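Local coordinates for protein formate dehydrogenase (Pyrobaculum aerophilum, PDB 1QP8) that binds NADPH and probably acts as an NAD(P)H-dependent dehydrogenase or reductase of the D-isomer specific 2-hydroxyacid dehydrogenase family, at residues L172-A178 against L199-V205; R217-L221 against K245-F249; L224-F230 against F249-V255. All coordinates share one frame; numbering follows the deposited sequence.

Contact 1: L172-A178 against L199-V205; sequences LREARAA and LMAEDAV
Ala177 and Val205 pair as a parallel beta bridge, their CA atoms 4.7 Å apart, and the chains leading into the two strands run alongside each other. In the bridge, Val205 N donates to Arg176 O and Val205 O accepts from Ala178 N at 3.1 Å, so that Val205 straddles Ala177. Upstream, in the loops, two more backbone bonds join the chains: Ala201 N to Ala175 O at 3.0 Å, and Glu174 N to Leu199 O. A type II turn over Leu172-Ala175 and a type I turn over Ala201-Ala204 shape the two approaches.

The side-chain link is the salt bridge between Arg176 and Asp203. Both terminal nitrogens of the guanidinium converge on one oxygen, NH2 lying 2.8 Å and NH1 3.0 Å from Asp203 OD2; NH1 takes the anti lone pair, while NH2 arrives nearly along the C-O axis. The two planes are close to coplanar, 27° apart. The arginine leaves its CA pointing away from the other segment, and the bend at chi3 (78°) turns its end back to the carboxylate. Replacing Arg176 by an alanine removes both donors, and Asp203 OD2 would probably lose its charged partner across this contact. At the other end, selenomethionine Met200 lays its CG against Leu172 CB at 3.9 Å, with SE extending toward Ala178 CB, and Leu199 CD1 lies over one face of the Arg173 guanidinium.

Strands 177-180 and 205-208 are adjacent in the six-stranded parallel sheet of the Rossmann-type NAD-binding domain. Strand 126-130 flanks the first of them, helix 83-98 packs on Ala177 and Val205 through Leu94, and Phe230 touches Met200 and Ala204.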
loop_
_atom_site.group_PDB
_atom_site.type_symbol
_atom_site.label_atom_id
_atom_site.label_comp_id
_atom_site.label_asym_id
_atom_site.label_seq_id
_atom_site.Cartn_x
_atom_site.Cartn_y
_atom_site.Cartn_z
ATOM N N LEU A 172 -3.016 -14.334 -15.125
ATOM C CA LEU A 172 -3.388 -13.030 -15.638
ATOM C C LEU A 172 -4.857 -13.059 -16.076
ATOM O O LEU A 172 -5.512 -12.021 -16.121
ATOM C CB LEU A 172 -2.493 -12.670 -16.832
ATOM C CG LEU A 172 -0.973 -12.612 -16.631
ATOM C CD1 LEU A 172 -0.345 -12.177 -17.926
ATOM C CD2 LEU A 172 -0.594 -11.626 -15.535
ATOM N N ARG A 173 -5.368 -14.251 -16.389
ATOM C CA ARG A 173 -6.757 -14.404 -16.827
ATOM C C ARG A 173 -7.720 -13.665 -15.925
ATOM O O ARG A 173 -7.834 -13.972 -14.739
ATOM C CB ARG A 173 -7.172 -15.878 -16.895
ATOM C CG ARG A 173 -6.716 -16.569 -18.172
ATOM C CD ARG A 173 -7.627 -17.720 -18.608
ATOM N NE ARG A 173 -7.533 -17.881 -20.057
ATOM C CZ ARG A 173 -6.463 -18.349 -20.693
ATOM N NH1 ARG A 173 -5.391 -18.732 -20.008
ATOM N NH2 ARG A 173 -6.441 -18.376 -22.021
ATOM N N GLU A 174 -8.408 -12.686 -16.505
ATOM C CA GLU A 174 -9.376 -11.880 -15.770
ATOM C C GLU A 174 -8.825 -11.385 -14.438
ATOM O O GLU A 174 -9.584 -11.113 -13.505
ATOM C CB GLU A 174 -10.646 -12.684 -15.517
ATOM C CG GLU A 174 -11.344 -13.142 -16.770
ATOM C CD GLU A 174 -12.507 -14.052 -16.457
ATOM O OE1 GLU A 174 -12.274 -15.129 -15.862
ATOM O OE2 GLU A 174 -13.652 -13.686 -16.803
ATOM N N ALA A 175 -7.505 -11.279 -14.343
ATOM C CA ALA A 175 -6.913 -10.793 -13.110
ATOM C C ALA A 175 -7.095 -9.272 -13.087
ATOM O O ALA A 175 -7.046 -8.612 -14.138
ATOM C CB ALA A 175 -5.446 -11.165 -13.053
ATOM N N ARG A 176 -7.334 -8.720 -11.898
ATOM C CA ARG A 176 -7.517 -7.281 -11.776
ATOM C C ARG A 176 -6.206 -6.585 -11.461
ATOM O O ARG A 176 -6.141 -5.355 -11.429
ATOM C CB ARG A 176 -8.566 -6.947 -10.713
ATOM C CG ARG A 176 -9.972 -7.247 -11.197
ATOM C CD ARG A 176 -11.062 -7.069 -10.138
ATOM N NE ARG A 176 -11.468 -5.683 -9.879
ATOM C CZ ARG A 176 -11.450 -4.690 -10.773
ATOM N NH1 ARG A 176 -11.026 -4.889 -12.021
ATOM N NH2 ARG A 176 -11.902 -3.491 -10.421
ATOM N N ALA A 177 -5.154 -7.378 -11.264
ATOM C CA ALA A 177 -3.846 -6.838 -10.944
ATOM C C ALA A 177 -2.767 -7.889 -11.025
ATOM O O ALA A 177 -3.032 -9.079 -10.928
ATOM C CB ALA A 177 -3.864 -6.269 -9.558
ATOM N N ALA A 178 -1.536 -7.429 -11.171
ATOM C CA ALA A 178 -0.398 -8.310 -11.251
ATOM C C ALA A 178 0.806 -7.562 -10.722
ATOM O O ALA A 178 0.977 -6.375 -10.993
ATOM C CB ALA A 178 -0.163 -8.714 -12.689
ATOM N N LEU A 199 -5.437 -10.550 -21.369
ATOM C CA LEU A 199 -6.284 -11.525 -20.700
ATOM C C LEU A 199 -6.749 -10.946 -19.370
ATOM O O LEU A 199 -7.656 -11.478 -18.719
ATOM C CB LEU A 199 -5.511 -12.820 -20.457
ATOM C CG LEU A 199 -4.841 -13.450 -21.682
ATOM C CD1 LEU A 199 -4.069 -14.696 -21.260
ATOM C CD2 LEU A 199 -5.891 -13.794 -22.720
HETATM N N MSE A 200 -6.114 -9.853 -18.957
HETATM C CA MSE A 200 -6.474 -9.221 -17.698
HETATM C C MSE A 200 -7.722 -8.387 -17.895
HETATM O O MSE A 200 -8.192 -8.224 -19.009
HETATM C CB MSE A 200 -5.336 -8.337 -17.203
HETATM C CG MSE A 200 -4.089 -9.092 -16.798
HETATM SE SE MSE A 200 -2.862 -8.004 -16.039
HETATM C CE MSE A 200 -2.027 -7.443 -17.537
ATOM N N ALA A 201 -8.259 -7.868 -16.802
ATOM C CA ALA A 201 -9.441 -7.026 -16.862
ATOM C C ALA A 201 -9.058 -5.740 -17.595
ATOM O O ALA A 201 -7.921 -5.280 -17.484
ATOM C CB ALA A 201 -9.907 -6.707 -15.458
ATOM N N GLU A 202 -9.986 -5.150 -18.345
ATOM C CA GLU A 202 -9.655 -3.926 -19.067
ATOM C C GLU A 202 -9.403 -2.803 -18.085
ATOM O O GLU A 202 -8.930 -1.731 -18.448
ATOM C CB GLU A 202 -10.777 -3.547 -20.031
ATOM C CG GLU A 202 -10.936 -4.529 -21.176
ATOM C CD GLU A 202 -11.433 -3.868 -22.442
ATOM O OE1 GLU A 202 -12.502 -3.229 -22.389
ATOM O OE2 GLU A 202 -10.761 -3.983 -23.491
ATOM N N ASP A 203 -9.693 -3.093 -16.826
ATOM C CA ASP A 203 -9.549 -2.152 -15.737
ATOM C C ASP A 203 -8.306 -2.433 -14.871
ATOM O O ASP A 203 -8.000 -1.689 -13.936
ATOM C CB ASP A 203 -10.813 -2.235 -14.897
ATOM C CG ASP A 203 -10.737 -1.407 -13.665
ATOM O OD1 ASP A 203 -10.599 -0.173 -13.797
ATOM O OD2 ASP A 203 -10.811 -1.994 -12.566
ATOM N N ALA A 204 -7.578 -3.493 -15.214
ATOM C CA ALA A 204 -6.403 -3.929 -14.458
ATOM C C ALA A 204 -5.230 -2.975 -14.282
ATOM O O ALA A 204 -5.026 -2.035 -15.048
ATOM C CB ALA A 204 -5.886 -5.244 -15.028
ATOM N N VAL A 205 -4.453 -3.284 -13.249
ATOM C CA VAL A 205 -3.266 -2.559 -12.836
ATOM C C VAL A 205 -2.102 -3.541 -12.880
ATOM O O VAL A 205 -2.053 -4.460 -12.074
ATOM C CB VAL A 205 -3.388 -2.128 -11.373
ATOM C CG1 VAL A 205 -2.055 -1.582 -10.880
ATOM C CG2 VAL A 205 -4.499 -1.123 -11.213
#

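Contact 2: R217-L221 against K245-F249; sequences RDGVL and KDAEF
Arg217 reaches from the first turn of helix 217-226 to two acidic side chains, Asp246 and Glu248, with which it forms a salt-bridge network. Its NH2 lies 2.6 Å from Glu248 OE2, which sits at the edge of the guanidinium near its plane; the carboxylate itself stands almost perpendicular, the planes 87° apart, and the hydrogen bond within this ion pair is weak. NH1 faces Asp246 OD1, but that pair is modelled too close for its exact geometry to be trusted. Asp246 stands at the N-cap position of helix 247-250, but its side chain makes no capping bond; OD2 instead accepts from Gly239 N. In the Rossmann-type domain, these are the helices that precede strands 231-234 and 255-257, the last two of the parallel sheet.

Beneath the charges lies the ring of Phe249. Its CE1 sits over one face of the guanidinium, 3.8 Å from Arg217 NE, with the two planes nearly at right angles (84°), so the ring presents an edge. Leu221, its CG turned roughly opposite the backbone N (chi1 -151°), sets CD1 over one face of the phenyl, a CH-pi contact 3.6 Å from the centroid. Val220 CG1 approaches Phe249 CE2 at 3.7 Å, and Leu221 CD2 lies against Glu248 OE1. Trp238 meets the Phe249 ring and also touches Arg217 and Val220.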
loop_
_atom_site.group_PDB
_atom_site.type_symbol
_atom_site.label_atom_id
_atom_site.label_comp_id
_atom_site.label_asym_id
_atom_site.label_seq_id
_atom_site.Cartn_x
_atom_site.Cartn_y
_atom_site.Cartn_z
ATOM N N ARG A 217 8.092 -4.787 -24.681
ATOM C CA ARG A 217 7.845 -3.354 -24.673
ATOM C C ARG A 217 6.704 -2.918 -25.603
ATOM O O ARG A 217 5.820 -2.160 -25.199
ATOM C CB ARG A 217 9.117 -2.596 -25.025
ATOM C CG ARG A 217 9.085 -1.197 -24.479
ATOM C CD ARG A 217 10.183 -0.317 -25.028
ATOM N NE ARG A 217 9.598 0.770 -25.804
ATOM C CZ ARG A 217 10.030 2.025 -25.773
ATOM N NH1 ARG A 217 11.052 2.348 -25.002
ATOM N NH2 ARG A 217 9.436 2.958 -26.505
ATOM N N ASP A 218 6.703 -3.406 -26.837
ATOM C CA ASP A 218 5.649 -3.035 -27.769
ATOM C C ASP A 218 4.259 -3.440 -27.300
ATOM O O ASP A 218 3.284 -2.728 -27.544
ATOM C CB ASP A 218 5.925 -3.639 -29.138
ATOM C CG ASP A 218 6.875 -2.797 -29.953
ATOM O OD1 ASP A 218 7.501 -1.886 -29.377
ATOM O OD2 ASP A 218 7.007 -3.042 -31.168
ATOM N N GLY A 219 4.169 -4.581 -26.625
ATOM C CA GLY A 219 2.882 -5.059 -26.154
ATOM C C GLY A 219 2.293 -4.137 -25.122
ATOM O O GLY A 219 1.123 -3.772 -25.216
ATOM N N VAL A 220 3.109 -3.757 -24.141
ATOM C CA VAL A 220 2.684 -2.858 -23.066
ATOM C C VAL A 220 2.121 -1.576 -23.659
ATOM O O VAL A 220 1.008 -1.144 -23.345
ATOM C CB VAL A 220 3.863 -2.447 -22.184
ATOM C CG1 VAL A 220 3.342 -1.844 -20.892
ATOM C CG2 VAL A 220 4.780 -3.641 -21.936
ATOM N N LEU A 221 2.925 -0.973 -24.524
ATOM C CA LEU A 221 2.580 0.261 -25.190
ATOM C C LEU A 221 1.229 0.111 -25.877
ATOM O O LEU A 221 0.342 0.959 -25.753
ATOM C CB LEU A 221 3.667 0.555 -26.214
ATOM C CG LEU A 221 4.020 1.975 -26.631
ATOM C CD1 LEU A 221 4.112 2.912 -25.423
ATOM C CD2 LEU A 221 5.352 1.895 -27.353
ATOM N N LYS A 245 14.660 7.208 -22.983
ATOM C CA LYS A 245 14.233 6.308 -24.039
ATOM C C LYS A 245 12.803 5.817 -23.896
ATOM O O LYS A 245 12.149 5.517 -24.900
ATOM C CB LYS A 245 15.177 5.116 -24.115
ATOM C CG LYS A 245 16.578 5.479 -24.524
ATOM C CD LYS A 245 17.465 4.253 -24.515
ATOM C CE LYS A 245 18.923 4.628 -24.781
ATOM N NZ LYS A 245 19.872 3.478 -24.624
ATOM N N ASP A 246 12.316 5.735 -22.658
ATOM C CA ASP A 246 10.953 5.276 -22.397
ATOM C C ASP A 246 9.989 6.421 -22.079
ATOM O O ASP A 246 8.896 6.211 -21.544
ATOM C CB ASP A 246 10.957 4.274 -21.246
ATOM C CG ASP A 246 11.606 2.950 -21.626
ATOM O OD1 ASP A 246 11.466 2.560 -22.801
ATOM O OD2 ASP A 246 12.229 2.289 -20.759
ATOM N N ALA A 247 10.395 7.635 -22.426
ATOM C CA ALA A 247 9.585 8.809 -22.175
ATOM C C ALA A 247 8.192 8.714 -22.780
ATOM O O ALA A 247 7.243 9.304 -22.260
ATOM C CB ALA A 247 10.289 10.015 -22.712
ATOM N N GLU A 248 8.048 7.993 -23.882
ATOM C CA GLU A 248 6.730 7.883 -24.476
ATOM C C GLU A 248 5.749 7.181 -23.550
ATOM O O GLU A 248 4.538 7.254 -23.752
ATOM C CB GLU A 248 6.785 7.149 -25.805
ATOM C CG GLU A 248 7.445 5.802 -25.769
ATOM C CD GLU A 248 7.658 5.276 -27.173
ATOM O OE1 GLU A 248 6.657 4.963 -27.854
ATOM O OE2 GLU A 248 8.826 5.197 -27.608
ATOM N N PHE A 249 6.263 6.491 -22.535
ATOM C CA PHE A 249 5.383 5.816 -21.599
ATOM C C PHE A 249 4.941 6.811 -20.545
ATOM O O PHE A 249 3.763 6.880 -20.191
ATOM C CB PHE A 249 6.087 4.642 -20.911
ATOM C CG PHE A 249 6.042 3.347 -21.696
ATOM C CD1 PHE A 249 7.016 3.049 -22.644
ATOM C CD2 PHE A 249 5.007 2.440 -21.501
ATOM C CE1 PHE A 249 6.953 1.873 -23.382
ATOM C CE2 PHE A 249 4.940 1.264 -22.237
ATOM C CZ PHE A 249 5.912 0.983 -23.177
#

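Contact 3: L224-F230 against F249-V255; sequences LKERPQF and FFSLPNV
The side chain of Asn254 plugs into the hollow made where helix 217-226 gives way to the turn Arg227-Phe230. Its amide nitrogen grips two backbone carbonyls: Asn254 ND2 lies 3.0 Å from Leu224 O, with an angle of 162° at the hydrogen, and 2.8 Å from Phe230 O, which it meets nearly head-on. Leu224 O lies in the amide plane of Asn254, while Phe230 O is tilted from it by 19°. The first torsion, chi1 49°, places CG between the backbone N and the carbonyl carbon and so swings the amide into this hollow; CB fills its mouth, 3.4 Å from Pro228 O. One buried side chain thus ties the carbonyl of Leu224, near the end of the helix, to that of Phe230 in the loop beyond.

Leu224 is the bump in the opposite sense. Directed at segment 249-255, it slides past Asn254 antiparallel to it, its CD2 resting against the amide. The other branch, CD1, enters a notch between Val255 and Phe249, meeting Val255 CG2 at 3.4 Å and coming up to the edge of the Phe249 ring, with Leu224 CD1 3.8 Å from Phe249 CD2. Leu252 adds a looser contact, its CD1 4.4 Å from Leu224 CB.

Phe232 of strand 231-234 also packs on Leu224, and the backbone of Asn254 is hydrogen-bonded to that of Phe232. The geometry belongs to the alpha/beta layering of a Rossmann-type domain: the end of one helix and its exit loop pack against the loop that leads from the next helix, 247-250, into the strand 255-257 at the edge of the sheet.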
loop_
_atom_site.group_PDB
_atom_site.type_symbol
_atom_site.label_atom_id
_atom_site.label_comp_id
_atom_site.label_asym_id
_atom_site.label_seq_id
_atom_site.Cartn_x
_atom_site.Cartn_y
_atom_site.Cartn_z
ATOM N N LEU A 224 -1.737 -0.277 -23.470
ATOM C CA LEU A 224 -1.929 0.980 -22.768
ATOM C C LEU A 224 -2.695 1.931 -23.651
ATOM O O LEU A 224 -3.562 2.648 -23.165
ATOM C CB LEU A 224 -0.597 1.601 -22.381
ATOM C CG LEU A 224 -0.065 1.106 -21.042
ATOM C CD1 LEU A 224 1.394 1.515 -20.887
ATOM C CD2 LEU A 224 -0.927 1.666 -19.942
ATOM N N LYS A 225 -2.387 1.929 -24.948
ATOM C CA LYS A 225 -3.080 2.811 -25.891
ATOM C C LYS A 225 -4.487 2.341 -26.228
ATOM O O LYS A 225 -5.247 3.073 -26.856
ATOM C CB LYS A 225 -2.300 2.940 -27.195
ATOM C CG LYS A 225 -1.086 3.837 -27.121
ATOM C CD LYS A 225 -0.221 3.654 -28.347
ATOM C CE LYS A 225 1.015 4.531 -28.285
ATOM N NZ LYS A 225 2.044 4.129 -29.298
ATOM N N GLU A 226 -4.834 1.122 -25.827
ATOM C CA GLU A 226 -6.163 0.594 -26.104
ATOM C C GLU A 226 -7.063 0.658 -24.888
ATOM O O GLU A 226 -8.241 0.986 -24.996
ATOM C CB GLU A 226 -6.099 -0.861 -26.557
ATOM C CG GLU A 226 -5.239 -1.129 -27.770
ATOM C CD GLU A 226 -5.428 -2.544 -28.263
ATOM O OE1 GLU A 226 -5.841 -3.391 -27.438
ATOM O OE2 GLU A 226 -5.163 -2.807 -29.458
ATOM N N ARG A 227 -6.520 0.321 -23.727
ATOM C CA ARG A 227 -7.321 0.332 -22.517
ATOM C C ARG A 227 -6.933 1.472 -21.589
ATOM O O ARG A 227 -5.982 1.378 -20.812
ATOM C CB ARG A 227 -7.223 -1.038 -21.832
ATOM C CG ARG A 227 -7.847 -2.131 -22.702
ATOM C CD ARG A 227 -7.119 -3.475 -22.689
ATOM N NE ARG A 227 -7.608 -4.369 -21.645
ATOM C CZ ARG A 227 -7.609 -5.694 -21.737
ATOM N NH1 ARG A 227 -7.151 -6.291 -22.829
ATOM N NH2 ARG A 227 -8.069 -6.422 -20.733
ATOM N N PRO A 228 -7.668 2.587 -21.676
ATOM C CA PRO A 228 -7.412 3.766 -20.848
ATOM C C PRO A 228 -7.429 3.458 -19.345
ATOM O O PRO A 228 -6.674 4.051 -18.577
ATOM C CB PRO A 228 -8.522 4.729 -21.276
ATOM C CG PRO A 228 -8.730 4.371 -22.725
ATOM C CD PRO A 228 -8.722 2.861 -22.670
ATOM N N GLN A 229 -8.283 2.523 -18.935
ATOM C CA GLN A 229 -8.390 2.139 -17.535
ATOM C C GLN A 229 -7.259 1.187 -17.137
ATOM O O GLN A 229 -7.033 0.940 -15.946
ATOM C CB GLN A 229 -9.727 1.452 -17.290
ATOM C CG GLN A 229 -10.913 2.198 -17.856
ATOM C CD GLN A 229 -11.189 3.486 -17.122
ATOM O OE1 GLN A 229 -11.571 3.475 -15.950
ATOM N NE2 GLN A 229 -10.995 4.609 -17.805
ATOM N N PHE A 230 -6.567 0.635 -18.130
ATOM C CA PHE A 230 -5.469 -0.270 -17.844
ATOM C C PHE A 230 -4.260 0.565 -17.409
ATOM O O PHE A 230 -3.873 1.523 -18.079
ATOM C CB PHE A 230 -5.107 -1.096 -19.078
ATOM C CG PHE A 230 -4.063 -2.153 -18.817
ATOM C CD1 PHE A 230 -4.420 -3.392 -18.310
ATOM C CD2 PHE A 230 -2.720 -1.910 -19.097
ATOM C CE1 PHE A 230 -3.453 -4.380 -18.090
ATOM C CE2 PHE A 230 -1.748 -2.887 -18.883
ATOM C CZ PHE A 230 -2.117 -4.124 -18.380
ATOM N N PHE A 249 6.263 6.491 -22.535
ATOM C CA PHE A 249 5.383 5.816 -21.599
ATOM C C PHE A 249 4.941 6.811 -20.545
ATOM O O PHE A 249 3.763 6.880 -20.191
ATOM C CB PHE A 249 6.087 4.642 -20.911
ATOM C CG PHE A 249 6.042 3.347 -21.696
ATOM C CD1 PHE A 249 7.016 3.049 -22.644
ATOM C CD2 PHE A 249 5.007 2.440 -21.501
ATOM C CE1 PHE A 249 6.953 1.873 -23.382
ATOM C CE2 PHE A 249 4.940 1.264 -22.237
ATOM C CZ PHE A 249 5.912 0.983 -23.177
ATOM N N PHE A 250 5.895 7.598 -20.065
ATOM C CA PHE A 250 5.627 8.574 -19.020
ATOM C C PHE A 250 4.576 9.628 -19.388
ATOM O O PHE A 250 3.940 10.220 -18.507
ATOM C CB PHE A 250 6.941 9.242 -18.614
ATOM C CG PHE A 250 8.066 8.262 -18.397
ATOM C CD1 PHE A 250 9.381 8.606 -18.714
ATOM C CD2 PHE A 250 7.804 6.969 -17.945
ATOM C CE1 PHE A 250 10.407 7.678 -18.597
ATOM C CE2 PHE A 250 8.821 6.041 -17.827
ATOM C CZ PHE A 250 10.133 6.390 -18.156
ATOM N N SER A 251 4.376 9.854 -20.681
ATOM C CA SER A 251 3.401 10.846 -21.113
ATOM C C SER A 251 2.015 10.231 -21.275
ATOM O O SER A 251 1.055 10.919 -21.664
ATOM C CB SER A 251 3.825 11.467 -22.433
ATOM O OG SER A 251 3.858 10.465 -23.426
ATOM N N LEU A 252 1.907 8.932 -21.010
ATOM C CA LEU A 252 0.608 8.279 -21.094
ATOM C C LEU A 252 -0.016 8.459 -19.721
ATOM O O LEU A 252 0.613 8.208 -18.694
ATOM C CB LEU A 252 0.763 6.802 -21.465
ATOM C CG LEU A 252 1.082 6.618 -22.963
ATOM C CD1 LEU A 252 1.669 5.239 -23.278
ATOM C CD2 LEU A 252 -0.207 6.845 -23.743
ATOM N N PRO A 253 -1.249 8.960 -19.684
ATOM C CA PRO A 253 -1.901 9.165 -18.395
ATOM C C PRO A 253 -2.147 7.911 -17.579
ATOM O O PRO A 253 -2.318 7.991 -16.368
ATOM C CB PRO A 253 -3.169 9.933 -18.760
ATOM C CG PRO A 253 -3.377 9.619 -20.198
ATOM C CD PRO A 253 -1.989 9.635 -20.755
ATOM N N ASN A 254 -2.143 6.750 -18.218
ATOM C CA ASN A 254 -2.361 5.521 -17.470
ATOM C C ASN A 254 -1.074 4.774 -17.159
ATOM O O ASN A 254 -1.042 3.540 -17.157
ATOM C CB ASN A 254 -3.353 4.617 -18.195
ATOM C CG ASN A 254 -3.022 4.434 -19.654
ATOM O OD1 ASN A 254 -2.412 5.309 -20.296
ATOM N ND2 ASN A 254 -3.450 3.299 -20.206
ATOM N N VAL A 255 -0.010 5.532 -16.898
ATOM C CA VAL A 255 1.263 4.938 -16.521
ATOM C C VAL A 255 1.782 5.616 -15.260
ATOM O O VAL A 255 1.639 6.821 -15.104
ATOM C CB VAL A 255 2.339 5.078 -17.623
ATOM C CG1 VAL A 255 3.691 4.659 -17.068
ATOM C CG2 VAL A 255 1.996 4.209 -18.826
#

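Overall arrangement
All three contacts lie in the NAD-binding domain: contact 1 joins the starts of two adjacent central strands, contacts 2 and 3 the helices and loops leading to its last two strands. Contacts 2 and 3, centres about 10 Å apart, share Phe249, and their segments alternate along the chain; Leu221 CD1 and Leu252 CD1, 4.0 Å apart, bridge them. Contact 1, its centre about 14 Å from that of contact 3, meets it where Phe230 packs on Met200. Contacts 1 and 2 do not touch. The side chains of Leu172 and Asp246 are about 13 and 12 Å from the bound NADPH; in contact 3, that of Val255 is about 11 Å from that of Asp235, which binds NADPH.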